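Local coordinates for anaerobically-induced outer membrane porin OprE (Pseudomonas aeruginosa, PDB 4FRX), which probably forms a beta-barrel channel of the OprD porin family that lets solutes diffuse across the outer membrane, at residues Gly199-Val204 and Gln211-Asn216; Asp307-Phe312 and Gln335-Arg340; Phe360-Leu365 and Trp380-Ser385. All coordinates share one frame; numbering follows the deposited sequence.

Overall arrangement
Interactions 1 and 3 each join the two strands of an antiparallel hairpin in the beta barrel, strands 195-203 and 208-217 in one and strands 358-370 and 377-389 in the other; their centres lie about 29 Å apart. Interaction 1 is a surface contact of small area, with two glycines on one strand and a shared carboxylate oxygen as its polar focus. Interaction 3, partly buried, covers twice the area and has a full ladder of backbone bonds. Interaction 2, also partly buried, involves no strand pairing: a carboxylate on a backbone N-H and a bridging water tie together two parts of the long loop between strands 295-305 and 340-349, its nearest atoms about 7 Å from interaction 3.

Interaction 1 (Gly199-Val204 and Gln211-Asn216); sequences GGDYKV and QYYYGN. With C8E ((hydroxyethyloxy)tri(ethyloxy)octane), chain C.
Gln-211 enters the contact beside Asp-201, the two side chains running the same way. Its NE2 donates to Asp-201 OD1 at 3.0 Å, with the oxygen almost in the amide plane but the nitrogen well above the carboxylate plane. Gln-211 CG lies 3.2 Å from Asp-201 OD1, and the Gln-211 CA makes a CA-H...O contact with Gly-200 O.

At Tyr-212 the backbone takes over: Gly-200 N donates to Tyr-212 O at 2.9 Å, and Tyr-212 N returns a longer bond to Gly-200 O. This is a hydrogen-bonded pair of a beta hairpin in the barrel wall, flanked by the non-hydrogen-bonded pairs Gly-199 with Tyr-213 and Asp-201 with Gln-211; the strand directions differ by 171°. The Tyr-212 side chain lies on the other sheet face from Asp-201, and its OH is bonded to His-224. On the Tyr-212 side, the C13 end of a bound C8E detergent molecule comes to 3.4 Å from Gln-211 N, while C8 of the same molecule lies over a face of Tyr-202.

Tyr-213 returns to the face of Asp-201. Its CG is anti to the carbonyl carbon (chi1 -73°), and the ring runs across the first strand, one face over Gly-199 C and Gly-200 N. Gly-199 CA is 3.6 Å from Tyr-213 CD2, an approach made where the first strand has no side chain. Beyond the rim, Tyr-213 OH donates to Asp-201 OD1 at 2.6 Å, arriving from the carboxylate face opposite to that used by Gln-211 NE2; two bonds thus grip this oxygen and restrain the carboxylate's rotation.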
loop_
_atom_site.group_PDB
_atom_site.type_symbol
_atom_site.label_atom_id
_atom_site.label_comp_id
_atom_site.label_asym_id
_atom_site.label_seq_id
_atom_site.Cartn_x
_atom_site.Cartn_y
_atom_site.Cartn_z
ATOM N N GLY A 199 7.416 -7.072 13.587
ATOM C CA GLY A 199 8.497 -7.661 12.827
ATOM C C GLY A 199 9.702 -6.758 12.754
ATOM O O GLY A 199 9.819 -5.779 13.509
ATOM N N GLY A 200 10.610 -7.072 11.845
ATOM C CA GLY A 200 11.806 -6.273 11.737
ATOM C C GLY A 200 12.550 -6.461 10.440
ATOM O O GLY A 200 12.294 -7.411 9.695
ATOM N N ASP A 201 13.457 -5.527 10.178
ATOM C CA ASP A 201 14.417 -5.620 9.092
ATOM C C ASP A 201 15.770 -5.777 9.749
ATOM O O ASP A 201 16.146 -4.951 10.573
ATOM C CB ASP A 201 14.461 -4.325 8.283
ATOM C CG ASP A 201 13.117 -3.929 7.724
ATOM O OD1 ASP A 201 12.242 -4.803 7.559
ATOM O OD2 ASP A 201 12.943 -2.732 7.435
ATOM N N TYR A 202 16.503 -6.820 9.387
ATOM C CA TYR A 202 17.882 -6.983 9.852
ATOM C C TYR A 202 18.851 -6.697 8.714
ATOM O O TYR A 202 18.799 -7.345 7.670
ATOM C CB TYR A 202 18.129 -8.400 10.356
ATOM C CG TYR A 202 19.560 -8.642 10.785
ATOM C CD1 TYR A 202 20.133 -7.897 11.809
ATOM C CD2 TYR A 202 20.339 -9.613 10.171
ATOM C CE1 TYR A 202 21.445 -8.115 12.213
ATOM C CE2 TYR A 202 21.659 -9.838 10.570
ATOM C CZ TYR A 202 22.202 -9.084 11.590
ATOM O OH TYR A 202 23.504 -9.294 11.993
ATOM N N LYS A 203 19.724 -5.719 8.920
ATOM C CA LYS A 203 20.762 -5.390 7.951
ATOM C C LYS A 203 21.967 -6.267 8.224
ATOM O O LYS A 203 22.668 -6.062 9.207
ATOM C CB LYS A 203 21.193 -3.931 8.120
ATOM C CG LYS A 203 21.921 -3.382 6.922
ATOM C CD LYS A 203 20.985 -3.415 5.745
ATOM C CE LYS A 203 21.651 -3.014 4.438
ATOM N NZ LYS A 203 21.500 -4.079 3.399
ATOM N N VAL A 204 22.216 -7.238 7.356
ATOM C CA VAL A 204 23.328 -8.158 7.554
ATOM C C VAL A 204 24.647 -7.453 7.261
ATOM O O VAL A 204 25.618 -7.591 7.989
ATOM C CB VAL A 204 23.206 -9.369 6.619
ATOM C CG1 VAL A 204 24.394 -10.315 6.810
ATOM C CG2 VAL A 204 21.875 -10.094 6.853
ATOM N N GLN A 211 14.112 -9.912 6.441
ATOM C CA GLN A 211 12.914 -9.390 7.068
ATOM C C GLN A 211 12.059 -10.540 7.560
ATOM O O GLN A 211 12.001 -11.588 6.926
ATOM C CB GLN A 211 12.095 -8.642 6.040
ATOM C CG GLN A 211 12.657 -7.314 5.569
ATOM C CD GLN A 211 11.746 -6.691 4.538
ATOM O OE1 GLN A 211 11.473 -7.297 3.499
ATOM N NE2 GLN A 211 11.238 -5.496 4.831
ATOM N N TYR A 212 11.412 -10.341 8.699
ATOM C CA TYR A 212 10.356 -11.225 9.146
ATOM C C TYR A 212 9.278 -10.327 9.685
ATOM O O TYR A 212 9.565 -9.453 10.508
ATOM C CB TYR A 212 10.795 -12.171 10.274
ATOM C CG TYR A 212 9.575 -12.782 10.927
ATOM C CD1 TYR A 212 8.890 -13.817 10.306
ATOM C CD2 TYR A 212 9.054 -12.273 12.118
ATOM C CE1 TYR A 212 7.750 -14.351 10.860
ATOM C CE2 TYR A 212 7.903 -12.806 12.684
ATOM C CZ TYR A 212 7.263 -13.845 12.054
ATOM O OH TYR A 212 6.119 -14.380 12.599
ATOM N N TYR A 213 8.040 -10.551 9.244
ATOM C CA TYR A 213 6.887 -9.842 9.778
ATOM C C TYR A 213 5.710 -10.772 10.064
ATOM O O TYR A 213 5.557 -11.822 9.436
ATOM C CB TYR A 213 6.444 -8.706 8.841
ATOM C CG TYR A 213 7.395 -7.509 8.871
ATOM C CD1 TYR A 213 8.538 -7.477 8.074
ATOM C CD2 TYR A 213 7.144 -6.410 9.687
ATOM C CE1 TYR A 213 9.431 -6.394 8.115
ATOM C CE2 TYR A 213 8.023 -5.309 9.712
ATOM C CZ TYR A 213 9.164 -5.317 8.924
ATOM O OH TYR A 213 10.055 -4.243 8.939
ATOM N N TYR A 214 4.875 -10.346 11.001
ATOM C CA TYR A 214 3.714 -11.090 11.421
ATOM C C TYR A 214 2.533 -10.150 11.438
ATOM O O TYR A 214 2.637 -9.026 11.918
ATOM C CB TYR A 214 3.940 -11.666 12.818
ATOM C CG TYR A 214 2.727 -12.344 13.417
ATOM C CD1 TYR A 214 2.291 -13.575 12.950
ATOM C CD2 TYR A 214 2.024 -11.747 14.450
ATOM C CE1 TYR A 214 1.174 -14.197 13.506
ATOM C CE2 TYR A 214 0.926 -12.352 15.013
ATOM C CZ TYR A 214 0.505 -13.577 14.543
ATOM O OH TYR A 214 -0.599 -14.171 15.117
ATOM N N GLY A 215 1.413 -10.605 10.893
ATOM C CA GLY A 215 0.184 -9.843 10.936
ATOM C C GLY A 215 -0.996 -10.709 11.332
ATOM O O GLY A 215 -1.091 -11.858 10.904
ATOM N N ASN A 216 -1.891 -10.159 12.148
ATOM C CA ASN A 216 -3.049 -10.898 12.640
ATOM C C ASN A 216 -4.310 -10.033 12.694
ATOM O O ASN A 216 -4.480 -9.251 13.616
ATOM C CB ASN A 216 -2.732 -11.458 14.040
ATOM C CG ASN A 216 -3.922 -12.146 14.697
ATOM O OD1 ASN A 216 -4.031 -12.156 15.923
ATOM N ND2 ASN A 216 -4.810 -12.726 13.893
HETATM C C1 C8E C . 25.933 -9.730 16.076
HETATM C C2 C8E C . 24.591 -10.183 16.641
HETATM C C3 C8E C . 23.425 -9.755 15.756
HETATM C C4 C8E C . 22.994 -10.885 14.830
HETATM C C5 C8E C . 21.681 -11.517 15.273
HETATM C C6 C8E C . 21.223 -12.538 14.241
HETATM C C7 C8E C . 19.779 -12.281 13.838
HETATM C C8 C8E C . 19.554 -12.614 12.371
HETATM O O9 C8E C . 18.185 -12.884 12.172
HETATM C C10 C8E C . 17.467 -11.796 11.632
HETATM C C11 C8E C . 16.112 -12.303 11.148
HETATM O O12 C8E C . 15.302 -11.213 10.772
HETATM C C13 C8E C . 14.841 -11.337 9.448
#

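Interaction 2 (Asp307-Phe312 and Gln335-Arg340)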
loop_
_atom_site.group_PDB
_atom_site.type_symbol
_atom_site.label_atom_id
_atom_site.label_comp_id
_atom_site.label_asym_id
_atom_site.label_seq_id
_atom_site.Cartn_x
_atom_site.Cartn_y
_atom_site.Cartn_z
ATOM N N ASP A 307 -6.627 -22.287 -1.209
ATOM C CA ASP A 307 -7.978 -21.972 -1.654
ATOM C C ASP A 307 -8.386 -20.503 -1.547
ATOM O O ASP A 307 -9.375 -20.101 -2.146
ATOM C CB ASP A 307 -9.006 -22.775 -0.855
ATOM C CG ASP A 307 -8.921 -24.257 -1.112
ATOM O OD1 ASP A 307 -8.386 -24.651 -2.173
ATOM O OD2 ASP A 307 -9.400 -25.023 -0.245
ATOM N N SER A 308 -7.678 -19.706 -0.754
ATOM C CA SER A 308 -8.107 -18.313 -0.587
ATOM C C SER A 308 -7.213 -17.376 -1.378
ATOM O O SER A 308 -6.058 -17.711 -1.681
ATOM C CB SER A 308 -8.113 -17.904 0.887
ATOM O OG SER A 308 -6.827 -17.444 1.287
ATOM N N ASP A 309 -7.761 -16.217 -1.731
ATOM C CA ASP A 309 -6.952 -15.112 -2.240
ATOM C C ASP A 309 -5.914 -14.740 -1.199
ATOM O O ASP A 309 -5.999 -15.119 -0.025
ATOM C CB ASP A 309 -7.805 -13.870 -2.513
ATOM C CG ASP A 309 -8.837 -14.072 -3.617
ATOM O OD1 ASP A 309 -8.891 -15.143 -4.270
ATOM O OD2 ASP A 309 -9.605 -13.118 -3.827
ATOM N N PHE A 310 -4.912 -14.000 -1.627
ATOM C CA PHE A 310 -3.959 -13.464 -0.682
ATOM C C PHE A 310 -4.659 -12.415 0.183
ATOM O O PHE A 310 -5.235 -11.480 -0.359
ATOM C CB PHE A 310 -2.832 -12.789 -1.437
ATOM C CG PHE A 310 -1.855 -12.096 -0.538
ATOM C CD1 PHE A 310 -0.938 -12.827 0.205
ATOM C CD2 PHE A 310 -1.844 -10.707 -0.445
ATOM C CE1 PHE A 310 -0.020 -12.192 1.029
ATOM C CE2 PHE A 310 -0.938 -10.061 0.369
ATOM C CZ PHE A 310 -0.016 -10.810 1.112
ATOM N N PRO A 311 -4.624 -12.567 1.524
ATOM C CA PRO A 311 -5.338 -11.612 2.386
ATOM C C PRO A 311 -4.516 -10.375 2.779
ATOM O O PRO A 311 -3.310 -10.456 3.046
ATOM C CB PRO A 311 -5.653 -12.450 3.633
ATOM C CG PRO A 311 -4.433 -13.338 3.762
ATOM C CD PRO A 311 -4.048 -13.678 2.302
ATOM N N PHE A 312 -5.194 -9.231 2.824
ATOM C CA PHE A 312 -4.607 -7.953 3.222
ATOM C C PHE A 312 -5.749 -7.005 3.618
ATOM O O PHE A 312 -6.894 -7.170 3.162
ATOM C CB PHE A 312 -3.766 -7.343 2.092
ATOM C CG PHE A 312 -4.504 -7.201 0.791
ATOM C CD1 PHE A 312 -4.653 -8.290 -0.062
ATOM C CD2 PHE A 312 -5.050 -5.984 0.418
ATOM C CE1 PHE A 312 -5.338 -8.169 -1.268
ATOM C CE2 PHE A 312 -5.738 -5.849 -0.794
ATOM C CZ PHE A 312 -5.871 -6.942 -1.639
ATOM N N GLN A 335 -3.812 -11.297 -7.161
ATOM C CA GLN A 335 -3.766 -11.820 -5.811
ATOM C C GLN A 335 -4.761 -12.950 -5.599
ATOM O O GLN A 335 -4.978 -13.386 -4.472
ATOM C CB GLN A 335 -4.014 -10.675 -4.818
ATOM C CG GLN A 335 -5.478 -10.348 -4.520
ATOM C CD GLN A 335 -6.290 -9.918 -5.741
ATOM O OE1 GLN A 335 -5.745 -9.629 -6.811
ATOM N NE2 GLN A 335 -7.615 -9.878 -5.579
ATOM N N ARG A 336 -5.339 -13.444 -6.692
ATOM C CA ARG A 336 -6.445 -14.395 -6.621
ATOM C C ARG A 336 -5.968 -15.814 -6.364
ATOM O O ARG A 336 -4.884 -16.193 -6.787
ATOM C CB ARG A 336 -7.245 -14.376 -7.926
ATOM C CG ARG A 336 -7.693 -12.976 -8.371
ATOM C CD ARG A 336 -8.285 -13.057 -9.774
ATOM N NE ARG A 336 -8.176 -11.797 -10.505
ATOM C CZ ARG A 336 -9.096 -10.836 -10.486
ATOM N NH1 ARG A 336 -10.203 -10.986 -9.767
ATOM N NH2 ARG A 336 -8.909 -9.725 -11.188
ATOM N N ALA A 337 -6.794 -16.594 -5.676
ATOM C CA ALA A 337 -6.491 -18.000 -5.388
ATOM C C ALA A 337 -5.999 -18.783 -6.603
ATOM O O ALA A 337 -6.674 -18.826 -7.628
ATOM C CB ALA A 337 -7.723 -18.695 -4.806
ATOM N N GLY A 338 -4.817 -19.392 -6.470
ATOM C CA GLY A 338 -4.254 -20.237 -7.507
ATOM C C GLY A 338 -3.366 -19.535 -8.513
ATOM O O GLY A 338 -2.624 -20.180 -9.240
ATOM N N GLU A 339 -3.403 -18.211 -8.535
ATOM C CA GLU A 339 -2.820 -17.465 -9.645
ATOM C C GLU A 339 -1.278 -17.486 -9.651
ATOM O O GLU A 339 -0.640 -17.199 -8.645
ATOM C CB GLU A 339 -3.340 -16.027 -9.614
ATOM C CG GLU A 339 -3.041 -15.216 -10.867
ATOM C CD GLU A 339 -3.789 -13.891 -10.899
ATOM O OE1 GLU A 339 -4.397 -13.492 -9.869
ATOM O OE2 GLU A 339 -3.777 -13.245 -11.972
ATOM N N ARG A 340 -0.697 -17.835 -10.796
ATOM C CA ARG A 340 0.734 -17.687 -11.007
ATOM C C ARG A 340 0.915 -16.530 -11.959
ATOM O O ARG A 340 0.214 -16.451 -12.955
ATOM C CB ARG A 340 1.319 -18.944 -11.661
ATOM C CG ARG A 340 1.398 -20.161 -10.765
ATOM C CD ARG A 340 0.244 -21.128 -10.968
ATOM N NE ARG A 340 0.514 -22.368 -10.236
ATOM C CZ ARG A 340 0.320 -22.506 -8.930
ATOM N NH1 ARG A 340 0.613 -23.651 -8.334
ATOM N NH2 ARG A 340 -0.164 -21.490 -8.216
HETATM O O HOH W 1 -8.777 -10.540 -2.920
#
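Asp-309 OD1 accepts a hydrogen bond from Ala-337 N at 2.9 Å; the donor stands 37° out of the carboxylate plane. The aspartate CG, anti to its carbonyl carbon (chi1 -64°), stands beside the backbone N, from where OD1 meets Ala-337 N. The other oxygen, OD2, accepts a hydrogen bond from a water, which in turn accepts from Gln-335 NE2 at 3.0 Å, so a solvent molecule bridges carboxylate and amide. Between the two segments the one backbone bond is Phe-310 N to Gln-335 O, nearly straight at 169°.

Both segments belong to the long loop joining strands 295-305 and 340-349 of the barrel, and the second makes a type II beta turn from Arg-336 to Glu-339, closed by Glu-339 N to Arg-336 O. Just ahead of Gly-338 in this turn, Ala-337 points its CB at the first segment, 3.4 Å from Asp-307 O. Gln-335 CG meets the edge of the Phe-312 ring near its plane, 3.9 Å from CE1, with the two side chains at about a right angle. Arg-336 has its salt bridge with Glu-379, and on the other segment Ser-308 OG donates to Asp-309 O at 2.8 Å.

Interaction 3 (Phe360-Leu365 and Trp380-Ser385). With C8E ((hydroxyethyloxy)tri(ethyloxy)octane), chain E.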
loop_
_atom_site.group_PDB
_atom_site.type_symbol
_atom_site.label_atom_id
_atom_site.label_comp_id
_atom_site.label_asym_id
_atom_site.label_seq_id
_atom_site.Cartn_x
_atom_site.Cartn_y
_atom_site.Cartn_z
ATOM N N PHE A 360 11.168 7.101 -17.043
ATOM C CA PHE A 360 10.107 6.281 -17.622
ATOM C C PHE A 360 10.158 4.888 -17.037
ATOM O O PHE A 360 11.228 4.303 -16.908
ATOM C CB PHE A 360 10.233 6.196 -19.146
ATOM C CG PHE A 360 9.223 5.282 -19.775
ATOM C CD1 PHE A 360 7.926 5.717 -19.998
ATOM C CD2 PHE A 360 9.566 3.985 -20.138
ATOM C CE1 PHE A 360 6.985 4.867 -20.568
ATOM C CE2 PHE A 360 8.632 3.132 -20.712
ATOM C CZ PHE A 360 7.345 3.571 -20.930
ATOM N N ASN A 361 8.994 4.335 -16.701
ATOM C CA ASN A 361 8.936 2.947 -16.273
ATOM C C ASN A 361 7.766 2.203 -16.905
ATOM O O ASN A 361 6.710 2.791 -17.165
ATOM C CB ASN A 361 8.858 2.857 -14.747
ATOM C CG ASN A 361 10.117 3.358 -14.079
ATOM O OD1 ASN A 361 10.233 4.540 -13.744
ATOM N ND2 ASN A 361 11.074 2.464 -13.892
ATOM N N THR A 362 7.957 0.917 -17.165
ATOM C CA THR A 362 6.841 0.100 -17.619
ATOM C C THR A 362 6.926 -1.314 -17.062
ATOM O O THR A 362 8.000 -1.815 -16.759
ATOM C CB THR A 362 6.727 0.076 -19.144
ATOM O OG1 THR A 362 5.517 -0.597 -19.520
ATOM C CG2 THR A 362 7.938 -0.634 -19.772
ATOM N N ILE A 363 5.772 -1.954 -16.913
ATOM C CA ILE A 363 5.744 -3.314 -16.412
ATOM C C ILE A 363 4.618 -4.036 -17.126
ATOM O O ILE A 363 3.556 -3.462 -17.414
ATOM C CB ILE A 363 5.529 -3.355 -14.889
ATOM C CG1 ILE A 363 5.369 -4.807 -14.399
ATOM C CG2 ILE A 363 4.308 -2.510 -14.500
ATOM C CD1 ILE A 363 5.386 -4.946 -12.892
ATOM N N TYR A 364 4.871 -5.280 -17.476
ATOM C CA TYR A 364 3.827 -6.092 -18.064
ATOM C C TYR A 364 3.683 -7.294 -17.160
ATOM O O TYR A 364 4.690 -7.884 -16.768
ATOM C CB TYR A 364 4.233 -6.531 -19.471
ATOM C CG TYR A 364 3.217 -7.465 -20.080
ATOM C CD1 TYR A 364 2.078 -6.969 -20.703
ATOM C CD2 TYR A 364 3.382 -8.846 -20.001
ATOM C CE1 TYR A 364 1.140 -7.823 -21.246
ATOM C CE2 TYR A 364 2.446 -9.702 -20.534
ATOM C CZ TYR A 364 1.332 -9.191 -21.154
ATOM O OH TYR A 364 0.406 -10.054 -21.688
ATOM N N LEU A 365 2.445 -7.656 -16.818
ATOM C CA LEU A 365 2.198 -8.829 -15.978
ATOM C C LEU A 365 1.176 -9.766 -16.617
ATOM O O LEU A 365 0.206 -9.322 -17.234
ATOM C CB LEU A 365 1.701 -8.427 -14.579
ATOM C CG LEU A 365 2.460 -7.371 -13.785
ATOM C CD1 LEU A 365 1.898 -5.988 -14.126
ATOM C CD2 LEU A 365 2.380 -7.631 -12.288
ATOM N N TRP A 380 -4.084 -10.058 -17.684
ATOM C CA TRP A 380 -2.814 -9.385 -17.892
ATOM C C TRP A 380 -2.967 -7.895 -17.716
ATOM O O TRP A 380 -4.061 -7.361 -17.849
ATOM C CB TRP A 380 -2.217 -9.718 -19.268
ATOM C CG TRP A 380 -3.025 -9.279 -20.465
ATOM C CD1 TRP A 380 -3.882 -10.047 -21.204
ATOM C CD2 TRP A 380 -3.017 -7.983 -21.081
ATOM N NE1 TRP A 380 -4.414 -9.307 -22.230
ATOM C CE2 TRP A 380 -3.903 -8.036 -22.176
ATOM C CE3 TRP A 380 -2.364 -6.777 -20.798
ATOM C CZ2 TRP A 380 -4.138 -6.936 -23.001
ATOM C CZ3 TRP A 380 -2.604 -5.682 -21.616
ATOM C CH2 TRP A 380 -3.485 -5.772 -22.701
ATOM N N GLU A 381 -1.864 -7.236 -17.372
ATOM C CA GLU A 381 -1.862 -5.791 -17.226
ATOM C C GLU A 381 -0.564 -5.195 -17.772
ATOM O O GLU A 381 0.515 -5.771 -17.618
ATOM C CB GLU A 381 -2.074 -5.375 -15.749
ATOM C CG GLU A 381 -2.062 -3.831 -15.536
ATOM C CD GLU A 381 -2.660 -3.373 -14.198
ATOM O OE1 GLU A 381 -3.458 -4.111 -13.587
ATOM O OE2 GLU A 381 -2.330 -2.256 -13.753
ATOM N N ARG A 382 -0.674 -4.049 -18.427
ATOM C CA ARG A 382 0.508 -3.297 -18.826
ATOM C C ARG A 382 0.389 -1.894 -18.251
ATOM O O ARG A 382 -0.604 -1.195 -18.517
ATOM C CB ARG A 382 0.618 -3.230 -20.364
ATOM C CG ARG A 382 1.805 -2.404 -20.881
ATOM C CD ARG A 382 1.926 -2.498 -22.418
ATOM N NE ARG A 382 1.967 -3.874 -22.892
ATOM C CZ ARG A 382 0.916 -4.424 -23.499
ATOM N NH1 ARG A 382 -0.192 -3.693 -23.673
ATOM N NH2 ARG A 382 0.930 -5.678 -23.937
ATOM N N ASP A 383 1.376 -1.495 -17.451
ATOM C CA ASP A 383 1.406 -0.152 -16.872
ATOM C C ASP A 383 2.577 0.623 -17.443
ATOM O O ASP A 383 3.599 0.045 -17.771
ATOM C CB ASP A 383 1.622 -0.178 -15.351
ATOM C CG ASP A 383 0.460 -0.759 -14.592
ATOM O OD1 ASP A 383 -0.561 -1.073 -15.216
ATOM O OD2 ASP A 383 0.580 -0.897 -13.355
ATOM N N ILE A 384 2.417 1.936 -17.536
ATOM C CA ILE A 384 3.542 2.834 -17.768
ATOM C C ILE A 384 3.445 3.990 -16.786
ATOM O O ILE A 384 2.349 4.381 -16.353
ATOM C CB ILE A 384 3.589 3.378 -19.223
ATOM C CG1 ILE A 384 2.337 4.193 -19.552
ATOM C CG2 ILE A 384 3.760 2.239 -20.232
ATOM C CD1 ILE A 384 2.503 5.688 -19.353
ATOM N N SER A 385 4.594 4.534 -16.430
ATOM C CA SER A 385 4.634 5.736 -15.634
ATOM C C SER A 385 5.719 6.609 -16.218
ATOM O O SER A 385 6.870 6.192 -16.327
ATOM C CB SER A 385 4.920 5.411 -14.166
ATOM O OG SER A 385 4.859 6.591 -13.368
HETATM C C1 C8E E . 17.110 4.906 -25.051
HETATM C C2 C8E E . 16.352 4.885 -23.729
HETATM C C3 C8E E . 14.998 5.580 -23.862
HETATM C C4 C8E E . 13.927 4.825 -23.084
HETATM C C5 C8E E . 12.605 4.822 -23.834
HETATM C C6 C8E E . 11.637 5.805 -23.183
HETATM C C7 C8E E . 10.400 6.040 -24.044
HETATM C C8 C8E E . 9.260 6.552 -23.180
HETATM O O9 C8E E . 8.588 7.604 -23.828
HETATM C C10 C8E E . 7.348 7.197 -24.352
HETATM C C11 C8E E . 6.346 8.336 -24.201
HETATM O O HOH W 2 8.728 6.946 -14.140
#
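Thr-362 OG1 donates to Asp-383 O at 2.7 Å, and Ile-363 N donates to the same carbonyl at 3.1 Å, giving this oxygen two donors within a beta hairpin of the barrel wall. The strands are antiparallel, with hydrogen-bonded pairs Asn-361 with Ser-385, Ile-363 with Asp-383 and Leu-365 with Glu-381. The threonine OG1 is anti to its backbone N (chi1 -173°), beside its carbonyl carbon, from where it meets Asp-383 O.

On the face of Thr-362, Tyr-364 lies between Trp-380 and Arg-382. Its ring and the six-membered ring of Trp-380 are tilted by 28° but slid apart, centroids 5.8 Å from each other; Tyr-364 CE1 touches Trp-380 CE3, and Tyr-364 OH reaches Trp-380 CB. Arg-382 NH2 is 3.4 Å from Tyr-364 CE1, with ring and guanidinium planes 19° apart. On the other face, Ile-363 CG2 packs on Asp-383 CB at 3.7 Å.

Farther out, the acidic side chains of that face are positioned by the loop before strand 340-349: Gln-330 N bonds Asp-383 OD2, while Ile-331 N and Gly-332 N bond Glu-381. Ser-385 OG bonds Lys-403 NZ. At this same end, C8 of a C8E molecule sits over a face of Phe-360, 3.5 Å from CD1.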